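Local coordinates for ethyl acetate hydrolase (Pseudomonas veronii, PDB 5EFZ), which hydrolyses ethyl acetate and other short acetyl esters as a dimeric alpha/beta-hydrolase, serving the breakdown of short-chain methyl ketones, at residues Ala259-Pro263 with Asn264-Thr268; Ala120-Ile124 with Gly125-Ser129; Leu103-Ala107 with Ser108-Gly112. One frame throughout, in Å; residues are numbered along the deposited sequence.

Contact 1: Ala259-Pro263 with Asn264-Thr268. With EDO (1,2-ethanediol), chain L.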
loop_
_atom_site.group_PDB
_atom_site.type_symbol
_atom_site.label_atom_id
_atom_site.label_comp_id
_atom_site.label_asym_id
_atom_site.label_seq_id
_atom_site.Cartn_x
_atom_site.Cartn_y
_atom_site.Cartn_z
ATOM N N ALA A 259 2.600 -19.617 4.992
ATOM C CA ALA A 259 2.427 -20.470 6.187
ATOM C C ALA A 259 3.597 -21.426 6.514
ATOM O O ALA A 259 3.926 -21.599 7.683
ATOM C CB ALA A 259 1.121 -21.308 6.069
ATOM N N PRO A 260 4.183 -22.095 5.508
ATOM C CA PRO A 260 5.199 -23.081 5.920
ATOM C C PRO A 260 6.616 -22.519 6.006
ATOM O O PRO A 260 7.559 -23.314 6.200
ATOM C CB PRO A 260 5.126 -24.127 4.802
ATOM C CG PRO A 260 4.853 -23.269 3.575
ATOM C CD PRO A 260 3.904 -22.178 4.053
ATOM N N MET A 261 6.773 -21.202 5.850
ATOM C CA MET A 261 8.107 -20.611 5.685
ATOM C C MET A 261 8.734 -20.276 7.030
ATOM O O MET A 261 8.046 -20.208 8.040
ATOM C CB MET A 261 8.046 -19.366 4.805
ATOM C CG MET A 261 7.559 -19.691 3.367
ATOM S SD MET A 261 7.782 -18.273 2.303
ATOM C CE MET A 261 7.275 -18.959 0.711
ATOM N N ASP A 262 10.052 -20.097 7.037
ATOM C CA ASP A 262 10.760 -19.889 8.295
ATOM C C ASP A 262 10.905 -18.395 8.604
ATOM O O ASP A 262 11.471 -17.663 7.812
ATOM C CB ASP A 262 12.146 -20.517 8.233
ATOM C CG ASP A 262 12.905 -20.334 9.535
ATOM O OD1 ASP A 262 12.441 -20.911 10.557
ATOM O OD2 ASP A 262 13.956 -19.637 9.522
ATOM N N PRO A 263 10.407 -17.947 9.761
ATOM C CA PRO A 263 10.478 -16.515 10.092
ATOM C C PRO A 263 11.914 -15.959 10.061
ATOM O O PRO A 263 12.106 -14.876 9.494
ATOM C CB PRO A 263 9.896 -16.457 11.521
ATOM C CG PRO A 263 8.926 -17.602 11.588
ATOM C CD PRO A 263 9.539 -18.700 10.694
ATOM N N ASN A 264 12.898 -16.677 10.613
ATOM C CA ASN A 264 14.268 -16.146 10.591
ATOM C C ASN A 264 14.767 -15.973 9.150
ATOM O O ASN A 264 15.385 -14.952 8.821
ATOM C CB ASN A 264 15.233 -17.032 11.367
ATOM C CG ASN A 264 15.034 -16.905 12.878
ATOM O OD1 ASN A 264 14.644 -15.841 13.378
ATOM N ND2 ASN A 264 15.245 -17.993 13.585
ATOM N N ASN A 265 14.510 -16.947 8.283
ATOM C CA ASN A 265 14.903 -16.758 6.861
ATOM C C ASN A 265 14.220 -15.554 6.176
ATOM O O ASN A 265 14.846 -14.791 5.402
ATOM C CB ASN A 265 14.607 -18.022 6.045
ATOM C CG ASN A 265 15.480 -19.193 6.427
ATOM O OD1 ASN A 265 16.506 -19.054 7.131
ATOM N ND2 ASN A 265 15.060 -20.390 5.990
ATOM N N LEU A 266 12.932 -15.362 6.419
ATOM C CA LEU A 266 12.250 -14.211 5.841
ATOM C C LEU A 266 12.892 -12.892 6.326
ATOM O O LEU A 266 13.047 -11.940 5.540
ATOM C CB LEU A 266 10.742 -14.231 6.193
ATOM C CG LEU A 266 9.969 -15.405 5.581
ATOM C CD1 LEU A 266 8.499 -15.365 6.031
ATOM C CD2 LEU A 266 10.040 -15.338 4.049
ATOM N N LEU A 267 13.259 -12.831 7.599
ATOM C CA LEU A 267 13.871 -11.608 8.149
ATOM C C LEU A 267 15.261 -11.373 7.529
ATOM O O LEU A 267 15.654 -10.224 7.278
ATOM C CB LEU A 267 13.981 -11.694 9.684
ATOM C CG LEU A 267 12.643 -11.763 10.449
ATOM C CD1 LEU A 267 12.923 -11.726 11.963
ATOM C CD2 LEU A 267 11.705 -10.645 10.068
ATOM N N THR A 268 15.997 -12.450 7.256
ATOM C CA THR A 268 17.295 -12.298 6.579
ATOM C C THR A 268 17.106 -11.668 5.199
ATOM O O THR A 268 17.838 -10.756 4.818
ATOM C CB THR A 268 18.028 -13.663 6.429
ATOM O OG1 THR A 268 18.233 -14.217 7.736
ATOM C CG2 THR A 268 19.390 -13.520 5.769
HETATM C C1 EDO L . 18.175 -14.451 11.358
HETATM O O1 EDO L . 17.346 -13.440 10.727
HETATM C C2 EDO L . 19.397 -13.901 12.115
HETATM O O2 EDO L . 19.814 -12.564 11.769
HETATM O O HOH W 1 15.715 -20.427 11.670
#
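Asp262 and Asn265 meet through their flat ends at an N-cap: OD2 of Asp262 stands over one face of the Asn265 amide, 3.5 Å from its CG, with the two planes inclined at about 67°. The other face of the amide is turned toward Ser106, and at its ND2 edge Ser108 OG takes a hydrogen bond. This is the start of helix 263-274, in the helical insertion between strands 170-174 and 296-300, the region where many alpha/beta-hydrolases carry a lid. With CG anti to the backbone N (chi1 -179°), the Asp262 carboxylate swings over the first turn, and OD2 accepts from Asn265 N at 3.0 Å, on the anti side and well out of the carboxylate plane. OD1 is left to Tyr206, whose hydroxyl also bonds Asn264 N. A water donates to Asp262 OD2 and accepts from Asn264 ND2, an amide nitrogen that also reaches Gly204 O. The backbone starts its helical pattern at once: Leu266 N gives a nearly straight bond to Asp262 O (3.1 Å), and Leu267 N bonds Pro263 O (3.0 Å). Met261, just ahead of the cap, and Leu266 in the first turn form a hydrophobic staple. Their side chains cross at about a right angle, and Met261 SD rests 4.1 Å from Leu266 CD2.

Contact 2: Ala120-Ile124 with Gly125-Ser129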
loop_
_atom_site.group_PDB
_atom_site.type_symbol
_atom_site.label_atom_id
_atom_site.label_comp_id
_atom_site.label_asym_id
_atom_site.label_seq_id
_atom_site.Cartn_x
_atom_site.Cartn_y
_atom_site.Cartn_z
ATOM N N ALA A 120 24.025 -14.109 10.189
ATOM C CA ALA A 120 24.603 -12.790 9.928
ATOM C C ALA A 120 23.701 -11.922 9.058
ATOM O O ALA A 120 22.806 -12.420 8.377
ATOM C CB ALA A 120 25.983 -12.937 9.257
ATOM N N ASN A 121 23.935 -10.612 9.101
ATOM C CA ASN A 121 23.256 -9.701 8.193
ATOM C C ASN A 121 23.933 -9.817 6.834
ATOM O O ASN A 121 25.106 -9.503 6.710
ATOM C CB ASN A 121 23.315 -8.269 8.731
ATOM C CG ASN A 121 22.439 -8.080 9.945
ATOM O OD1 ASN A 121 21.383 -8.707 10.059
ATOM N ND2 ASN A 121 22.861 -7.218 10.851
ATOM N N VAL A 122 23.193 -10.314 5.841
ATOM C CA VAL A 122 23.736 -10.529 4.508
ATOM C C VAL A 122 23.220 -9.434 3.555
ATOM O O VAL A 122 22.042 -9.052 3.606
ATOM C CB VAL A 122 23.350 -11.919 3.987
ATOM C CG1 VAL A 122 23.910 -12.168 2.583
ATOM C CG2 VAL A 122 23.857 -13.003 4.956
ATOM N N ARG A 123 24.109 -8.912 2.719
ATOM C CA ARG A 123 23.745 -7.868 1.769
ATOM C C ARG A 123 23.655 -8.426 0.338
ATOM O O ARG A 123 24.213 -9.497 0.037
ATOM C CB ARG A 123 24.764 -6.700 1.809
ATOM C CG ARG A 123 24.691 -5.820 3.084
ATOM C CD ARG A 123 25.738 -4.686 3.026
ATOM N NE ARG A 123 25.616 -3.789 4.192
ATOM C CZ ARG A 123 24.805 -2.731 4.261
ATOM N NH1 ARG A 123 24.019 -2.407 3.246
ATOM N NH2 ARG A 123 24.792 -1.988 5.367
ATOM N N ILE A 124 22.964 -7.686 -0.528
ATOM C CA ILE A 124 22.890 -8.035 -1.953
ATOM C C ILE A 124 24.297 -8.273 -2.514
ATOM O O ILE A 124 24.522 -9.237 -3.262
ATOM C CB ILE A 124 22.189 -6.931 -2.753
ATOM C CG1 ILE A 124 20.707 -6.805 -2.333
ATOM C CG2 ILE A 124 22.313 -7.185 -4.272
ATOM C CD1 ILE A 124 19.819 -7.985 -2.733
ATOM N N GLY A 125 25.251 -7.425 -2.124
ATOM C CA GLY A 125 26.617 -7.579 -2.622
ATOM C C GLY A 125 27.265 -8.904 -2.218
ATOM O O GLY A 125 28.122 -9.441 -2.947
ATOM N N ASP A 126 26.886 -9.444 -1.054
ATOM C CA ASP A 126 27.414 -10.744 -0.639
ATOM C C ASP A 126 26.909 -11.850 -1.565
ATOM O O ASP A 126 27.684 -12.699 -1.963
ATOM C CB ASP A 126 27.028 -11.050 0.827
ATOM C CG ASP A 126 27.598 -10.023 1.811
ATOM O OD1 ASP A 126 28.798 -9.673 1.695
ATOM O OD2 ASP A 126 26.842 -9.568 2.717
ATOM N N ASP A 127 25.615 -11.857 -1.902
ATOM C CA ASP A 127 25.102 -12.797 -2.906
ATOM C C ASP A 127 25.850 -12.720 -4.238
ATOM O O ASP A 127 26.225 -13.745 -4.836
ATOM C CB ASP A 127 23.620 -12.543 -3.170
ATOM C CG ASP A 127 22.730 -13.107 -2.059
ATOM O OD1 ASP A 127 22.670 -14.344 -1.919
ATOM O OD2 ASP A 127 22.073 -12.319 -1.344
ATOM N N VAL A 128 26.067 -11.505 -4.715
ATOM C CA VAL A 128 26.693 -11.344 -6.041
ATOM C C VAL A 128 28.141 -11.804 -6.010
ATOM O O VAL A 128 28.623 -12.462 -6.943
ATOM C CB VAL A 128 26.540 -9.890 -6.518
ATOM C CG1 VAL A 128 27.347 -9.611 -7.832
ATOM C CG2 VAL A 128 25.024 -9.633 -6.765
ATOM N N SER A 129 28.838 -11.498 -4.921
ATOM C CA SER A 129 30.217 -11.979 -4.786
ATOM C C SER A 129 30.271 -13.514 -4.739
ATOM O O SER A 129 31.108 -14.137 -5.414
ATOM C CB SER A 129 30.880 -11.370 -3.544
ATOM O OG SER A 129 32.189 -11.904 -3.376
HETATM O O HOH W 2 26.947 -8.390 5.012
#
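The N-terminus of helix 124-139 is capped here, with Arg123 at the N-cap position and Asp126 folding back from the first turn. Asp126 OD2 accepts from Arg123 N at 2.8 Å, an almost straight bond (171°) that arrives on the anti side, 26° out of the carboxylate plane. A water donates to the same oxygen at 2.6 Å and to Asn121 O as well, so the carboxylate holds the incoming chain once directly and once through the water; its OD1 takes Glu36 N. A negative group at this end of the helix would probably also be favoured by the helix dipole.

Val122 covers the aliphatic base of Asp126. Its CG1, anti to the backbone N (chi1 180°), comes 3.7 Å from Asp126 CB. Arg123 sends its extended chain away from the helix to a salt bridge with Glu37, while its carbonyl O receives two weak bonds, from Asp126 N at 2.9 Å and from Asp127 N at 3.4 Å. Regular helical bonding follows with Val128 N to Ile124 O (3.1 Å).

Asp127 OD2 forms a salt bridge with Lys272 of helix 263-274, and its OD1 accepts from Ile99 N. Ile124 touches both that lysine and Gln155 of helix 152-163, its side chain about 9 Å from that of Ser151, the inferred nucleophile. An aspartate at the third helical position accepting from the N-cap amide is one half of a capping box, and it opens the helix of the beta-alpha-beta crossover from strand 92-96 to strand 146-150.

Contact 3: Leu103-Ala107 with Ser108-Gly112. With EDO (1,2-ethanediol), chain G.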
loop_
_atom_site.group_PDB
_atom_site.type_symbol
_atom_site.label_atom_id
_atom_site.label_comp_id
_atom_site.label_asym_id
_atom_site.label_seq_id
_atom_site.Cartn_x
_atom_site.Cartn_y
_atom_site.Cartn_z
ATOM N N LEU A 103 17.450 -22.687 1.264
ATOM C CA LEU A 103 18.109 -23.724 0.454
ATOM C C LEU A 103 19.618 -23.522 0.456
ATOM O O LEU A 103 20.379 -24.433 0.807
ATOM C CB LEU A 103 17.567 -23.725 -0.982
ATOM C CG LEU A 103 16.073 -24.092 -1.111
ATOM C CD1 LEU A 103 15.709 -24.226 -2.568
ATOM C CD2 LEU A 103 15.736 -25.364 -0.327
ATOM N N SER A 104 20.062 -22.332 0.069
ATOM C CA SER A 104 21.450 -21.946 0.293
ATOM C C SER A 104 21.667 -21.773 1.815
ATOM O O SER A 104 20.712 -21.811 2.585
ATOM C CB SER A 104 21.778 -20.643 -0.451
ATOM O OG SER A 104 21.705 -20.840 -1.864
ATOM N N SER A 105 22.917 -21.560 2.230
ATOM C CA SER A 105 23.234 -21.341 3.647
ATOM C C SER A 105 22.333 -20.282 4.233
ATOM O O SER A 105 22.234 -19.200 3.686
ATOM C CB SER A 105 24.694 -20.920 3.813
ATOM O OG SER A 105 25.544 -22.014 3.557
ATOM N N SER A 106 21.687 -20.599 5.353
ATOM C CA SER A 106 20.659 -19.760 5.928
ATOM C C SER A 106 20.558 -19.978 7.446
ATOM O O SER A 106 21.141 -20.920 7.988
ATOM C CB SER A 106 19.288 -20.063 5.292
ATOM O OG SER A 106 19.326 -19.979 3.869
ATOM N N ALA A 107 19.821 -19.108 8.114
ATOM C CA ALA A 107 19.559 -19.265 9.558
ATOM C C ALA A 107 19.015 -20.665 9.855
ATOM O O ALA A 107 19.324 -21.267 10.890
ATOM C CB ALA A 107 18.539 -18.174 10.045
ATOM N N SER A 108 18.212 -21.192 8.932
ATOM C CA SER A 108 17.493 -22.430 9.223
ATOM C C SER A 108 18.316 -23.694 9.018
ATOM O O SER A 108 17.867 -24.771 9.382
ATOM C CB SER A 108 16.229 -22.531 8.369
ATOM O OG SER A 108 16.555 -22.600 6.981
ATOM N N ASN A 109 19.518 -23.583 8.467
ATOM C CA ASN A 109 20.287 -24.787 8.169
ATOM C C ASN A 109 21.789 -24.651 8.440
ATOM O O ASN A 109 22.573 -25.496 8.001
ATOM C CB ASN A 109 20.050 -25.200 6.701
ATOM C CG ASN A 109 20.499 -24.131 5.705
ATOM O OD1 ASN A 109 21.416 -23.361 5.991
ATOM N ND2 ASN A 109 19.865 -24.098 4.506
ATOM N N THR A 110 22.197 -23.604 9.164
ATOM C CA THR A 110 23.615 -23.405 9.443
ATOM C C THR A 110 23.892 -23.587 10.947
ATOM O O THR A 110 23.042 -23.252 11.779
ATOM C CB THR A 110 24.093 -22.013 8.972
ATOM O OG1 THR A 110 23.773 -21.841 7.574
ATOM C CG2 THR A 110 25.603 -21.870 9.155
ATOM N N GLY A 111 25.051 -24.142 11.290
ATOM C CA GLY A 111 25.348 -24.388 12.697
ATOM C C GLY A 111 26.300 -23.357 13.263
ATOM O O GLY A 111 26.488 -22.298 12.669
ATOM N N GLY A 112 26.930 -23.661 14.402
ATOM C CA GLY A 112 27.897 -22.742 14.981
ATOM C C GLY A 112 27.236 -21.431 15.389
ATOM O O GLY A 112 26.060 -21.403 15.775
HETATM C C1 EDO G . 17.908 -27.527 3.021
HETATM O O1 EDO G . 17.826 -28.215 1.761
HETATM C C2 EDO G . 19.359 -27.175 3.324
HETATM O O2 EDO G . 19.985 -26.673 2.131
HETATM O O HOH W 3 25.099 -23.561 5.899
HETATM O O HOH W 4 20.380 -23.976 12.094
#
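Asn109 folds back on Ser104 and Ser106, and its side chain is easily followed outward. CB packs against a bound ethanediol, whose O2 donates to Leu103 O. With CG between the backbone N and the carbonyl carbon (chi1 61°), the amide is folded back over the turn toward Ser104 and Ser106. OD1 accepts from Ser106 N at 2.8 Å, and ND2 donates to Ser104 O at 3.1 Å. That second bond is nearly straight (171°) and lies in the amide plane of Asn109, though it comes from above the plane of the Ser104 carbonyl. The opposite face of this carbonyl receives Ser106 OG at 2.6 Å. Ser106 OG also bonds Gly102 N, and Asn109 ND2 has a weak bond to Gly102 O.

Ser106 O is gripped in the same fashion. Asn109 N reaches one face at 3.2 Å, while Thr110 OG1 donates at 2.8 Å from the other. A water joins Thr110 OG1 to Ser105 OG, which also bonds Leu45 N. A valine in place of Thr110 would remove the hydroxyl, and Ser106 O would probably lose the donor on that face, while the water would keep Ser105 OG but lose its other partner.

The bond from Asn109 N to Ser106 O, with Ala107 and Ser108 at the corners, closes a type I beta-turn, reinforced by the Asn109 amide, in the long loop between strand 92-96 and helix 124-139.

From the N terminus, contact 3 comes first, turning the chain in the loop that leaves strand 92-96; contact 2 ends that same loop, where helix 124-139 starts. Contact 1 follows far later, at the bend between helices 246-258 and 263-274. The three lie in series, and none nests in or crosses another. In space, contact 1 packs on contact 3, with Asn264 CB 3.7 Å from Ala107 CB. Contacts 1 and 2 do not touch, but helix 263-274 spans them, starting in contact 1 and packing farther along, through Trp271 and Lys272, on residues 121-124 and, by a salt bridge, on Asp127. Thus this one helix ties the turn within the loop and the loop's far end to the helical insertion.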